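Local coordinates for DUF3836 domain-containing protein (Parabacteroides distasonis ATCC 8503, PDB 4R03) that is of unknown function, carries a signal sequence in its full-length form, and folds as a single-layer antiparallel beta-sheet evolved from beta-hairpin repeats, at residues 42-47 against 65-70; 78-83 against 93-98; 18-23 against 30-35. One frame throughout, in Å; residues are numbered along the deposited sequence. Where two conformers were deposited one is given.

Overall arrangement
All three contacts lie in one antiparallel seven-stranded sheet whose strands follow one another in chain order, each contact pairing the two strands of a beta hairpin. Interactions 1 and 2, with centres about 13 Å apart, share a border: strands 58-69 and 75-84 are neighbours, joined by the probable hydrogen bond from Thr-66 N to Asn-79 O (2.8 Å). Interaction 3 sits on the other side of the chain's centre, about 21 Å from each of the others, centre to centre. It still touches interaction 1, where Lys-47 CE packs on Tyr-34 CD1 at 3.4 Å, but stays about 9 Å from interaction 2 at the nearest atoms. The phosphate, probably from crystallisation, binds at interaction 3.

Interaction 1 of 3, residues 42-47 against 65-70; sequences GKVSEK and ITYQYD
Tyr-69 reaches back across the strand pair to Val-44, its hydroxyl OH donating to Val-44 O at 2.7 Å in the carbonyl plane, on a lone pair. Chi1 of -62° sets CG anti to the carbonyl carbon, and one face of the ring meets Lys-43, whose CD lies 4.0 Å from the Tyr-69 centroid, a CH-pi contact. Lys-43 CB also packs on that face, above CE2 and CZ. Tyr-67 lies alongside Val-44, pointing the same way, and Val-44 CG1 meets Tyr-67 CD1 at 3.9 Å. The Tyr-67 ring edge faces Lys-47 N, while Lys-47 crosses the phenol end, CD 3.6 Å from Tyr-67 OH; NZ runs on to Ile-107 O and Ser-109 OG. On the face opposite Lys-47 and Ile-65, Glu-46 CG touches Thr-66 CG2 at 4.1 Å. Backbone bonds close the ladder: Lys-47 and Ile-65 exchange a pair, and Tyr-67 N donates to Ser-45 O (3.1 Å). A water also donates to Ser-45 O, giving that oxygen a second donor. Ser-45 and Glu-46 both face Gln-37, a classic beta bulge against strand 27-38, on the side of strand 44-53 away from its hairpin partner 58-69.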
loop_
_atom_site.group_PDB
_atom_site.type_symbol
_atom_site.label_atom_id
_atom_site.label_comp_id
_atom_site.label_asym_id
_atom_site.label_seq_id
_atom_site.Cartn_x
_atom_site.Cartn_y
_atom_site.Cartn_z
ATOM N N GLY A 42 4.113 9.394 13.961
ATOM C CA GLY A 42 3.396 9.937 12.828
ATOM C C GLY A 42 3.944 9.506 11.481
ATOM O O GLY A 42 3.613 10.081 10.451
ATOM N N LYS A 43 4.793 8.478 11.485
ATOM C CA LYS A 43 5.300 7.909 10.256
ATOM C C LYS A 43 4.547 6.604 9.900
ATOM O O LYS A 43 4.067 5.886 10.761
ATOM C CB LYS A 43 6.805 7.622 10.353
ATOM C CG LYS A 43 7.643 8.898 10.664
ATOM C CD LYS A 43 9.092 8.757 10.187
ATOM C CE LYS A 43 10.108 9.569 11.032
ATOM N NZ LYS A 43 11.021 8.681 11.887
ATOM N N VAL A 44 4.507 6.304 8.607
ATOM C CA VAL A 44 3.750 5.121 8.195
ATOM C C VAL A 44 4.367 3.853 8.783
ATOM O O VAL A 44 5.579 3.634 8.656
ATOM C CB VAL A 44 3.729 4.937 6.657
ATOM C CG1 VAL A 44 2.992 3.623 6.295
ATOM C CG2 VAL A 44 3.140 6.026 5.968
ATOM N N SER A 45 3.564 3.050 9.410
ATOM C CA SER A 45 3.993 1.796 10.044
ATOM C C SER A 45 3.537 0.572 9.259
ATOM O O SER A 45 4.175 -0.473 9.310
ATOM C CB SER A 45 3.448 1.731 11.445
ATOM O OG SER A 45 2.040 1.831 11.494
ATOM N N GLU A 46 2.443 0.718 8.499
ATOM C CA GLU A 46 1.896 -0.384 7.758
ATOM C C GLU A 46 1.160 0.130 6.520
ATOM O O GLU A 46 0.450 1.126 6.609
ATOM C CB GLU A 46 0.952 -1.190 8.628
ATOM C CG GLU A 46 0.463 -2.492 7.967
ATOM C CD GLU A 46 -0.796 -3.028 8.594
ATOM O OE1 GLU A 46 -0.727 -3.725 9.630
ATOM O OE2 GLU A 46 -1.875 -2.722 8.042
ATOM N N LYS A 47 1.377 -0.540 5.394
ATOM C CA LYS A 47 0.685 -0.277 4.127
ATOM C C LYS A 47 0.069 -1.606 3.696
ATOM O O LYS A 47 0.789 -2.600 3.547
ATOM C CB LYS A 47 1.596 0.272 3.073
ATOM C CG LYS A 47 1.031 0.434 1.672
ATOM C CD LYS A 47 2.087 0.916 0.723
ATOM C CE LYS A 47 1.551 1.268 -0.616
ATOM N NZ LYS A 47 2.623 1.825 -1.459
ATOM N N ILE A 65 2.962 -4.317 3.779
ATOM C CA ILE A 65 4.347 -3.961 4.103
ATOM C C ILE A 65 4.340 -3.270 5.460
ATOM O O ILE A 65 3.456 -2.448 5.761
ATOM C CB ILE A 65 4.895 -3.018 3.039
ATOM C CG1 ILE A 65 4.770 -3.593 1.631
ATOM C CG2 ILE A 65 6.361 -2.567 3.385
ATOM C CD1 ILE A 65 5.242 -2.729 0.542
ATOM N N THR A 66 5.316 -3.619 6.317
ATOM C CA THR A 66 5.543 -2.895 7.560
ATOM C C THR A 66 6.912 -2.199 7.520
ATOM O O THR A 66 7.801 -2.608 6.785
ATOM C CB THR A 66 5.430 -3.768 8.815
ATOM O OG1 THR A 66 6.356 -4.842 8.707
ATOM C CG2 THR A 66 4.036 -4.319 8.985
ATOM N N TYR A 67 6.977 -1.087 8.214
ATOM C CA TYR A 67 8.131 -0.120 8.103
ATOM C C TYR A 67 8.706 0.135 9.481
ATOM O O TYR A 67 7.998 0.410 10.417
ATOM C CB TYR A 67 7.715 1.216 7.501
ATOM C CG TYR A 67 7.044 1.074 6.173
ATOM C CD1 TYR A 67 5.657 0.823 6.099
ATOM C CD2 TYR A 67 7.740 1.212 4.991
ATOM C CE1 TYR A 67 5.049 0.654 4.846
ATOM C CE2 TYR A 67 7.135 1.032 3.727
ATOM C CZ TYR A 67 5.780 0.753 3.678
ATOM O OH TYR A 67 5.202 0.636 2.461
ATOM N N GLN A 68 10.045 0.016 9.558
ATOM C CA GLN A 68 10.819 0.359 10.765
ATOM C C GLN A 68 11.895 1.418 10.450
ATOM O O GLN A 68 12.500 1.416 9.391
ATOM C CB GLN A 68 11.478 -0.894 11.270
ATOM C CG GLN A 68 10.540 -1.914 11.765
ATOM C CD GLN A 68 11.326 -3.073 12.333
ATOM O OE1 GLN A 68 12.053 -3.767 11.603
ATOM N NE2 GLN A 68 11.230 -3.257 13.645
ATOM N N TYR A 69 12.028 2.366 11.383
ATOM C CA TYR A 69 12.807 3.586 11.227
ATOM C C TYR A 69 13.978 3.597 12.231
ATOM O O TYR A 69 13.826 3.148 13.358
ATOM C CB TYR A 69 11.932 4.817 11.480
ATOM C CG TYR A 69 10.803 4.863 10.460
ATOM C CD1 TYR A 69 10.979 5.476 9.237
ATOM C CD2 TYR A 69 9.586 4.242 10.756
ATOM C CE1 TYR A 69 9.961 5.478 8.282
ATOM C CE2 TYR A 69 8.551 4.283 9.815
ATOM C CZ TYR A 69 8.767 4.854 8.594
ATOM O OH TYR A 69 7.752 4.891 7.599
ATOM N N ASP A 70 15.066 4.174 11.799
ATOM C CA ASP A 70 16.322 4.211 12.590
ATOM C C ASP A 70 16.817 5.662 12.586
ATOM O O ASP A 70 16.824 6.308 11.537
ATOM C CB ASP A 70 17.300 3.250 11.908
ATOM C CG ASP A 70 18.628 3.112 12.616
ATOM O OD1 ASP A 70 18.884 3.810 13.619
ATOM O OD2 ASP A 70 19.433 2.281 12.121
HETATM O O HOH W 1 5.442 -1.392 11.739
#

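Interaction 2 of 3, residues 78-83 against 93-98; sequences TNYGMW and NVQNMI
Asn-79 and Asn-96 meet across the strand pair from different rotamers: Asn-79 CG is anti to its backbone N (chi1 -177°), whereas Asn-96 CG is anti to its carbonyl carbon (chi1 -67°). Their side chains cross with amide planes 42° apart, and Asn-79 ND2 donates to Asn-96 OD1 at 2.8 Å. The acceptor lies in the amide plane of Asn-79, but the donor stands above the carbonyl plane of Asn-96. Val-94 CG1 packs against the same nitrogen, Asn-79 ND2, at 3.8 Å. An alanine in place of Asn-79 would probably leave Asn-96 OD1 without this donor and its amide freer to turn.

On the opposite face of the sheet, Tyr-80 and Gln-95 lie side by side, pointing the same way, with Gln-95 CG, in the conformer given, 3.5 Å from Tyr-80 CD1. In that conformer Gln-95 NE2 donates to Asn-93 O at 2.7 Å, tying its amide back to the corner where its strand begins; that oxygen also sits at the edge of the Tyr-80 ring. Thr-78 OG1 touches Met-97 CB at 3.4 Å and donates a weak bond to Met-97 O. Met-97 and Met-82 are selenomethionines, and Met-82 SE approaches Asn-93 ND2 at 3.5 Å. Paired backbone bonds link Thr-78 with Met-97 and Tyr-80 with Gln-95.

The two strands form the last hairpin of the sheet. Strand 94-100 is one of the two edge strands of the sheet within this chain, while strand 75-84 is bonded on its other side to strand 58-69 through Thr-66 and Gln-64, and the Tyr-80 ring meets that of Tyr-63.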
loop_
_atom_site.group_PDB
_atom_site.type_symbol
_atom_site.label_atom_id
_atom_site.label_comp_id
_atom_site.label_asym_id
_atom_site.label_seq_id
_atom_site.Cartn_x
_atom_site.Cartn_y
_atom_site.Cartn_z
ATOM N N THR A 78 11.937 -2.352 5.503
ATOM C CA THR A 78 10.580 -2.793 5.109
ATOM C C THR A 78 10.480 -4.304 5.063
ATOM O O THR A 78 11.417 -4.999 4.662
ATOM C CB THR A 78 10.111 -2.202 3.768
ATOM O OG1 THR A 78 10.777 -2.844 2.668
ATOM C CG2 THR A 78 10.354 -0.675 3.762
ATOM N N ASN A 79 9.329 -4.806 5.532
ATOM C CA ASN A 79 9.033 -6.243 5.549
ATOM C C ASN A 79 7.707 -6.441 4.805
ATOM O O ASN A 79 6.684 -5.833 5.191
ATOM C CB ASN A 79 8.887 -6.727 6.949
ATOM C CG ASN A 79 8.656 -8.249 7.025
ATOM O OD1 ASN A 79 7.545 -8.719 7.259
ATOM N ND2 ASN A 79 9.723 -9.001 6.846
ATOM N N TYR A 80 7.771 -7.211 3.739
ATOM C CA TYR A 80 6.662 -7.391 2.811
ATOM C C TYR A 80 6.194 -8.827 2.908
ATOM O O TYR A 80 7.011 -9.756 2.973
ATOM C CB TYR A 80 7.154 -7.081 1.382
ATOM C CG TYR A 80 6.324 -7.567 0.238
ATOM C CD1 TYR A 80 6.407 -8.892 -0.230
ATOM C CD2 TYR A 80 5.498 -6.692 -0.486
ATOM C CE1 TYR A 80 5.644 -9.307 -1.317
ATOM C CE2 TYR A 80 4.777 -7.106 -1.543
ATOM C CZ TYR A 80 4.846 -8.400 -1.968
ATOM O OH TYR A 80 4.123 -8.857 -3.063
ATOM N N GLY A 81 4.888 -9.027 2.809
ATOM C CA GLY A 81 4.313 -10.372 2.689
ATOM C C GLY A 81 3.051 -10.326 1.844
ATOM O O GLY A 81 2.360 -9.317 1.883
HETATM N N MSE A 82 2.793 -11.382 1.068
HETATM C CA MSE A 82 1.590 -11.520 0.259
HETATM C C MSE A 82 0.519 -12.249 1.047
HETATM O O MSE A 82 0.785 -13.168 1.835
HETATM C CB MSE A 82 1.885 -12.213 -1.056
HETATM C CG MSE A 82 2.723 -11.402 -1.902
HETATM SE SE MSE A 82 3.016 -12.209 -3.609
HETATM C CE MSE A 82 1.368 -13.123 -3.817
ATOM N N TRP A 83 -0.734 -11.865 0.767
ATOM C CA TRP A 83 -1.895 -12.536 1.365
ATOM C C TRP A 83 -1.986 -13.998 0.918
ATOM O O TRP A 83 -1.920 -14.306 -0.245
ATOM C CB TRP A 83 -3.161 -11.828 0.882
ATOM C CG TRP A 83 -4.438 -12.342 1.449
ATOM C CD1 TRP A 83 -5.436 -12.946 0.742
ATOM C CD2 TRP A 83 -4.901 -12.213 2.783
ATOM N NE1 TRP A 83 -6.491 -13.182 1.565
ATOM C CE2 TRP A 83 -6.194 -12.788 2.835
ATOM C CE3 TRP A 83 -4.379 -11.655 3.948
ATOM C CZ2 TRP A 83 -6.953 -12.791 4.001
ATOM C CZ3 TRP A 83 -5.114 -11.687 5.101
ATOM C CH2 TRP A 83 -6.413 -12.274 5.118
ATOM N N ASN A 93 5.652 -15.448 0.410
ATOM C CA ASN A 93 6.689 -14.721 -0.304
ATOM C C ASN A 93 7.252 -13.570 0.509
ATOM O O ASN A 93 7.389 -12.474 -0.008
ATOM C CB ASN A 93 6.188 -14.323 -1.687
ATOM C CG ASN A 93 5.684 -15.523 -2.484
ATOM O OD1 ASN A 93 6.345 -16.559 -2.531
ATOM N ND2 ASN A 93 4.527 -15.382 -3.137
ATOM N N VAL A 94 7.523 -13.806 1.790
ATOM C CA VAL A 94 7.980 -12.740 2.696
ATOM C C VAL A 94 9.376 -12.296 2.281
ATOM O O VAL A 94 10.246 -13.143 1.925
ATOM C CB VAL A 94 7.912 -13.179 4.138
ATOM C CG1 VAL A 94 8.549 -12.157 5.079
ATOM C CG2 VAL A 94 6.466 -13.454 4.529
ATOM N N GLN A 95 9.598 -10.986 2.256
ATOM C CA GLN A 95 10.899 -10.458 1.853
ATOM C C GLN A 95 11.144 -9.143 2.576
ATOM O O GLN A 95 10.212 -8.449 2.992
ATOM C CB GLN A 95 10.997 -10.325 0.314
ATOM C CG GLN A 95 9.714 -9.943 -0.354
ATOM C CD GLN A 95 9.606 -10.382 -1.800
ATOM O OE1 GLN A 95 10.281 -9.831 -2.667
ATOM N NE2 GLN A 95 8.715 -11.348 -2.082
ATOM N N ASN A 96 12.404 -8.849 2.817
ATOM C CA ASN A 96 12.805 -7.607 3.413
ATOM C C ASN A 96 13.514 -6.745 2.414
ATOM O O ASN A 96 14.271 -7.257 1.602
ATOM C CB ASN A 96 13.766 -7.862 4.555
ATOM C CG ASN A 96 13.125 -8.545 5.690
ATOM O OD1 ASN A 96 12.293 -7.958 6.397
ATOM N ND2 ASN A 96 13.479 -9.819 5.896
HETATM N N MSE A 97 13.263 -5.437 2.454
HETATM C CA MSE A 97 13.973 -4.461 1.609
HETATM C C MSE A 97 14.421 -3.290 2.482
HETATM O O MSE A 97 14.092 -3.212 3.674
HETATM C CB MSE A 97 13.100 -3.940 0.440
HETATM C CG MSE A 97 13.908 -3.283 -0.714
HETATM SE SE MSE A 97 12.959 -3.011 -2.400
HETATM C CE MSE A 97 12.736 -4.870 -2.964
ATOM N N ILE A 98 15.244 -2.426 1.884
ATOM C CA ILE A 98 15.576 -1.106 2.435
ATOM C C ILE A 98 15.186 -0.023 1.449
ATOM O O ILE A 98 15.415 -0.162 0.256
ATOM C CB ILE A 98 17.089 -0.952 2.657
ATOM C CG1 ILE A 98 17.603 -2.002 3.625
ATOM C CG2 ILE A 98 17.405 0.471 3.176
ATOM C CD1 ILE A 98 17.251 -1.771 5.006
#

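Interaction 3 of 3, residues 18-23 against 30-35; sequences KVVFLQ and KQVRYE. With PO4 (phosphate ion), chain D.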
loop_
_atom_site.group_PDB
_atom_site.type_symbol
_atom_site.label_atom_id
_atom_site.label_comp_id
_atom_site.label_asym_id
_atom_site.label_seq_id
_atom_site.Cartn_x
_atom_site.Cartn_y
_atom_site.Cartn_z
ATOM N N LYS A 18 -5.960 5.258 -0.385
ATOM C CA LYS A 18 -5.834 5.759 -1.750
ATOM C C LYS A 18 -6.321 4.640 -2.678
ATOM O O LYS A 18 -5.805 3.504 -2.587
ATOM C CB LYS A 18 -4.396 6.132 -2.074
ATOM C CG LYS A 18 -4.150 6.648 -3.475
ATOM C CD LYS A 18 -2.649 7.104 -3.690
ATOM C CE LYS A 18 -2.209 8.222 -2.747
ATOM N NZ LYS A 18 -0.914 9.000 -3.075
ATOM N N VAL A 19 -7.234 4.973 -3.576
ATOM C CA VAL A 19 -7.698 4.073 -4.637
ATOM C C VAL A 19 -7.188 4.557 -5.962
ATOM O O VAL A 19 -7.320 5.751 -6.301
ATOM C CB VAL A 19 -9.233 3.950 -4.643
ATOM C CG1 VAL A 19 -9.696 3.066 -5.820
ATOM C CG2 VAL A 19 -9.691 3.357 -3.317
ATOM N N VAL A 20 -6.633 3.633 -6.751
ATOM C CA VAL A 20 -6.175 3.924 -8.105
ATOM C C VAL A 20 -7.110 3.273 -9.088
ATOM O O VAL A 20 -7.342 2.041 -9.008
ATOM C CB VAL A 20 -4.756 3.355 -8.360
ATOM C CG1 VAL A 20 -4.274 3.710 -9.776
ATOM C CG2 VAL A 20 -3.784 3.832 -7.308
ATOM N N PHE A 21 -7.664 4.076 -9.986
ATOM C CA PHE A 21 -8.464 3.628 -11.116
ATOM C C PHE A 21 -7.632 3.726 -12.408
ATOM O O PHE A 21 -6.964 4.758 -12.656
ATOM C CB PHE A 21 -9.711 4.444 -11.318
ATOM C CG PHE A 21 -10.671 4.441 -10.176
ATOM C CD1 PHE A 21 -10.490 5.285 -9.115
ATOM C CD2 PHE A 21 -11.847 3.687 -10.231
ATOM C CE1 PHE A 21 -11.416 5.313 -8.083
ATOM C CE2 PHE A 21 -12.763 3.746 -9.176
ATOM C CZ PHE A 21 -12.524 4.515 -8.124
ATOM N N LEU A 22 -7.610 2.646 -13.176
ATOM C CA LEU A 22 -6.999 2.642 -14.507
ATOM C C LEU A 22 -8.009 3.040 -15.568
ATOM O O LEU A 22 -9.103 2.461 -15.687
ATOM C CB LEU A 22 -6.430 1.242 -14.801
ATOM C CG LEU A 22 -5.884 1.056 -16.233
ATOM C CD1 LEU A 22 -4.690 1.953 -16.484
ATOM C CD2 LEU A 22 -5.483 -0.431 -16.429
ATOM N N GLN A 23 -7.656 4.054 -16.346
ATOM C CA GLN A 23 -8.431 4.545 -17.478
ATOM C C GLN A 23 -7.685 4.123 -18.749
ATOM O O GLN A 23 -6.545 4.560 -18.963
ATOM C CB GLN A 23 -8.548 6.042 -17.412
ATOM C CG GLN A 23 -9.383 6.563 -16.219
ATOM C CD GLN A 23 -9.088 7.992 -15.927
ATOM O OE1 GLN A 23 -7.955 8.389 -15.781
ATOM N NE2 GLN A 23 -10.134 8.765 -15.742
ATOM N N LYS A 30 -11.253 -0.189 -11.346
ATOM C CA LYS A 30 -10.472 -0.192 -10.137
ATOM C C LYS A 30 -9.265 -1.046 -10.279
ATOM O O LYS A 30 -9.319 -2.230 -10.746
ATOM C CB LYS A 30 -11.311 -0.691 -8.937
ATOM C CG LYS A 30 -12.347 0.329 -8.509
ATOM C CD LYS A 30 -13.391 -0.232 -7.503
ATOM C CE LYS A 30 -14.217 0.893 -7.016
ATOM N NZ LYS A 30 -15.238 0.370 -6.007
ATOM N N GLN A 31 -8.111 -0.522 -9.900
ATOM C CA GLN A 31 -6.868 -1.274 -9.995
ATOM C C GLN A 31 -6.348 -1.724 -8.647
ATOM O O GLN A 31 -6.036 -2.906 -8.457
ATOM C CB GLN A 31 -5.760 -0.467 -10.694
ATOM C CG GLN A 31 -4.517 -1.231 -10.969
ATOM C CD GLN A 31 -3.515 -0.375 -11.616
ATOM O OE1 GLN A 31 -3.136 0.644 -11.059
ATOM N NE2 GLN A 31 -3.018 -0.775 -12.762
ATOM N N VAL A 32 -6.157 -0.801 -7.706
ATOM C CA VAL A 32 -5.579 -1.144 -6.423
ATOM C C VAL A 32 -6.072 -0.158 -5.381
ATOM O O VAL A 32 -6.330 1.003 -5.721
ATOM C CB VAL A 32 -4.007 -1.217 -6.487
ATOM C CG1 VAL A 32 -3.385 0.079 -6.962
ATOM C CG2 VAL A 32 -3.409 -1.646 -5.201
ATOM N N ARG A 33 -6.202 -0.606 -4.137
ATOM C CA ARG A 33 -6.532 0.205 -2.973
ATOM C C ARG A 33 -5.443 0.015 -1.924
ATOM O O ARG A 33 -5.041 -1.076 -1.632
ATOM C CB ARG A 33 -7.873 -0.212 -2.377
ATOM C CG ARG A 33 -8.242 0.497 -1.077
ATOM C CD ARG A 33 -9.576 -0.035 -0.550
ATOM N NE ARG A 33 -9.845 0.586 0.761
ATOM C CZ ARG A 33 -10.510 1.695 0.922
ATOM N NH1 ARG A 33 -11.099 2.302 -0.083
ATOM N NH2 ARG A 33 -10.618 2.163 2.155
ATOM N N TYR A 34 -4.957 1.145 -1.400
ATOM C CA TYR A 34 -3.948 1.152 -0.355
ATOM C C TYR A 34 -4.583 1.707 0.918
ATOM O O TYR A 34 -5.349 2.686 0.889
ATOM C CB TYR A 34 -2.789 2.025 -0.727
ATOM C CG TYR A 34 -2.094 1.633 -1.993
ATOM C CD1 TYR A 34 -1.395 0.463 -2.068
ATOM C CD2 TYR A 34 -2.115 2.442 -3.108
ATOM C CE1 TYR A 34 -0.736 0.117 -3.217
ATOM C CE2 TYR A 34 -1.485 2.077 -4.305
ATOM C CZ TYR A 34 -0.723 0.930 -4.324
ATOM O OH TYR A 34 -0.067 0.554 -5.509
ATOM N N GLU A 35 -4.251 1.116 2.052
ATOM C CA GLU A 35 -4.660 1.621 3.378
ATOM C C GLU A 35 -3.405 1.760 4.213
ATOM O O GLU A 35 -2.511 0.896 4.160
ATOM C CB GLU A 35 -5.632 0.687 4.030
ATOM C CG GLU A 35 -6.948 0.552 3.288
ATOM C CD GLU A 35 -7.993 -0.287 3.993
ATOM O OE1 GLU A 35 -7.660 -0.976 4.972
ATOM O OE2 GLU A 35 -9.155 -0.311 3.473
HETATM P P PO4 D . -13.853 2.342 -3.175
HETATM O O1 PO4 D . -12.781 2.262 -2.107
HETATM O O2 PO4 D . -14.216 0.947 -3.514
HETATM O O3 PO4 D . -13.424 3.091 -4.453
HETATM O O4 PO4 D . -15.029 3.104 -2.609
#
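A beta hairpin with a classic beta bulge joins residues 18-23 and 30-35, on strands 14-24 and 27-38, within the single-layer antiparallel sheet. Gln-31 and Val-32 both face Val-20: Gln-31 N donates to Val-20 O at 2.8 Å, and Val-32 N adds a weak bond to the same oxygen. Val-20 N answers with a nearly straight bond to Val-32 O. Beyond the bulge, Phe-21 pairs with Lys-30; before it, Lys-18 and Tyr-34 exchange two backbone bonds.

On one face of the sheet, Val-20 lies beside Val-32, pointing the same way, Val-20 CG2 to Val-32 CG1 at 3.8 Å. Val-20 CG1 also touches Gln-31 OE1, while Val-20 CG2 approaches Tyr-34 CE2 at 4.2 Å. Val-32 CG2 lies over one face of the Tyr-34 ring, toward its rim, and that ring forms a cation-pi contact with Lys-47 of the next strand. Leading away from this cluster, Lys-18 NZ, in the conformer given, donates to Phe-108 O and Ser-109 O.

On the other face are Val-19, Phe-21, Lys-30 and Arg-33, around a phosphate probably taken from the crystallisation liquor. Lys-30 lies alongside Phe-21, its CG 3.5 Å from Phe-21 CE2. Extended beyond CG, its chain carries Lys-30 NZ to phosphate O2, a hydrogen bond of 2.8 Å. Trp-59 NE1 also bonds to the anion, and the indole makes a cation-pi contact with Arg-33. Val-19 CG2 lies beside the close pair of Arg-33 NH1 and phosphate O1, which are 2.6 Å apart; the positive charges of Lys-30 and Arg-33 would favour an anion here. Arg-33 is held side-on by Glu-35 in a salt bridge, NE and NH2 both donating to OE2, with Arg-33 NE 2.9 Å from Glu-35 OE2.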